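Local coordinates for protein SGNH-hydrolase family esterase (Altererythrobacter indicus, PDB 7C2A) that hydrolyses esters as a member of the SGNH-hydrolase family and may, as in relatives, act on lysophospholipids, at residues Leu112-Arg117 with Pro147-Ala152. Sequence-based numbering, arbitrary orientation.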
# COMPACT_ATOMS: atom_id res chain seq x y z
N LEU A 112 12.67 5.44 0.63
CA LEU A 112 12.38 4.56 -0.50
C LEU A 112 10.86 4.56 -0.70
O LEU A 112 10.11 4.21 0.22
CB LEU A 112 12.88 3.14 -0.23
CG LEU A 112 12.55 2.10 -1.30
CD1 LEU A 112 13.17 2.47 -2.63
CD2 LEU A 112 13.00 0.72 -0.84
N LEU A 113 10.42 4.95 -1.88
CA LEU A 113 9.00 5.02 -2.21
C LEU A 113 8.59 3.78 -2.99
O LEU A 113 9.22 3.44 -3.99
CB LEU A 113 8.76 6.27 -3.06
CG LEU A 113 7.32 6.73 -3.28
CD1 LEU A 113 6.63 7.09 -1.98
CD2 LEU A 113 7.30 7.92 -4.23
N MET A 114 7.52 3.13 -2.53
CA MET A 114 6.98 1.93 -3.22
C MET A 114 5.90 2.40 -4.19
O MET A 114 4.84 2.86 -3.73
CB MET A 114 6.40 0.94 -2.21
CG MET A 114 7.46 0.32 -1.31
SD MET A 114 8.83 -0.38 -2.26
CE MET A 114 9.45 -1.62 -1.11
N GLY A 115 6.17 2.31 -5.49
CA GLY A 115 5.22 2.78 -6.52
C GLY A 115 3.96 1.92 -6.58
O GLY A 115 4.07 0.69 -6.59
N MET A 116 2.80 2.58 -6.61
CA MET A 116 1.51 1.87 -6.72
C MET A 116 0.97 2.09 -8.14
O MET A 116 1.29 3.12 -8.73
CB MET A 116 0.49 2.38 -5.69
CG MET A 116 0.98 2.29 -4.25
SD MET A 116 1.55 0.64 -3.74
CE MET A 116 0.04 -0.31 -3.90
N ARG A 117 0.19 1.14 -8.65
CA ARG A 117 -0.35 1.24 -10.03
C ARG A 117 -1.87 1.07 -9.98
O ARG A 117 -2.35 0.21 -9.23
CB ARG A 117 0.30 0.20 -10.94
CG ARG A 117 1.78 0.45 -11.19
CD ARG A 117 1.98 1.64 -12.10
NE ARG A 117 3.39 1.94 -12.31
CZ ARG A 117 4.21 1.22 -13.07
NH1 ARG A 117 3.77 0.15 -13.70
NH2 ARG A 117 5.48 1.58 -13.18
N PRO A 147 9.45 1.22 -8.97
CA PRO A 147 8.37 1.75 -9.82
C PRO A 147 7.05 1.03 -9.65
O PRO A 147 5.99 1.67 -9.67
CB PRO A 147 8.94 1.60 -11.24
CG PRO A 147 10.42 1.64 -11.05
CD PRO A 147 10.67 0.93 -9.74
N PHE A 148 7.07 -0.29 -9.46
CA PHE A 148 5.84 -1.08 -9.40
C PHE A 148 6.03 -2.12 -8.29
O PHE A 148 6.53 -3.22 -8.53
CB PHE A 148 5.55 -1.70 -10.76
CG PHE A 148 4.25 -2.47 -10.86
CD1 PHE A 148 3.31 -2.47 -9.86
CD2 PHE A 148 3.98 -3.21 -12.00
CE1 PHE A 148 2.12 -3.20 -10.00
CE2 PHE A 148 2.80 -3.93 -12.14
CZ PHE A 148 1.88 -3.92 -11.14
N PHE A 149 5.63 -1.76 -7.07
CA PHE A 149 5.88 -2.61 -5.92
C PHE A 149 5.30 -4.01 -6.11
O PHE A 149 5.94 -5.01 -5.76
CB PHE A 149 5.32 -1.94 -4.68
CG PHE A 149 5.45 -2.76 -3.43
CD1 PHE A 149 6.67 -3.29 -3.06
CD2 PHE A 149 4.35 -3.01 -2.63
CE1 PHE A 149 6.79 -4.06 -1.91
CE2 PHE A 149 4.47 -3.77 -1.48
CZ PHE A 149 5.70 -4.29 -1.13
N LEU A 150 4.09 -4.11 -6.65
CA LEU A 150 3.42 -5.40 -6.79
C LEU A 150 3.73 -6.11 -8.10
O LEU A 150 3.04 -7.08 -8.44
CB LEU A 150 1.91 -5.24 -6.62
CG LEU A 150 1.44 -4.85 -5.22
CD1 LEU A 150 -0.07 -4.70 -5.20
CD2 LEU A 150 1.90 -5.88 -4.18
N GLU A 151 4.73 -5.65 -8.85
CA GLU A 151 5.03 -6.25 -10.15
C GLU A 151 5.21 -7.76 -10.06
O GLU A 151 4.74 -8.50 -10.94
CB GLU A 151 6.27 -5.59 -10.73
CG GLU A 151 6.61 -6.06 -12.13
CD GLU A 151 7.74 -5.25 -12.74
OE1 GLU A 151 8.74 -5.01 -12.03
OE2 GLU A 151 7.63 -4.85 -13.92
N ALA A 152 5.88 -8.24 -9.02
CA ALA A 152 6.22 -9.66 -8.98
C ALA A 152 5.01 -10.56 -8.78
O ALA A 152 5.12 -11.76 -9.01
CB ALA A 152 7.29 -9.92 -7.92
O HOH W 1 2.41 -1.75 -6.64
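Arg117 meets Phe148 because CG of the phenylalanine stands anti to its backbone N (chi1 -176°), while Arg117 CG, anti to its own carbonyl carbon, is set over the ring and a bend at chi2 brings the guanidinium alongside Phe148 CB. Arg117 CG takes one face in a CH-pi contact, 3.9 Å from the Phe148 centroid, and the guanidinium plane is tilted 28° from that of the ring. The opposite face is covered by the type I turn from Phe148 to Glu151, with Glu151 N over the ring centre. An alanine in place of Phe148 would probably leave the arginine side chain without its aromatic support and free to swing. Phe149 turns to the other side, toward Met114: Met114 SD sits obliquely 4.5 Å from the centroid of the Phe149 ring, a Met-aromatic contact, and Met114 CE lies 3.7 Å from Phe149 CE1. Between these two pairs the backbones join. Phe149 N donates to Gly115 O at 2.9 Å, nearly straight at 174°, and a water donating to the same oxygen accepts from Leu150 N. Gly115 CA comes 3.4 Å from Pro147 O as a CA-H...O contact, and a CB here would run into that carbonyl. Phe16 and Tyr27 pack on Phe149. Thus, just beyond neighbouring parallel strands 111-114 and 144-146, a carbonyl oxygen accepting two hydrogen bonds and two aromatic contacts hold the departing loops together, leaving the exposed guanidinium, probably charged, beside Phe148.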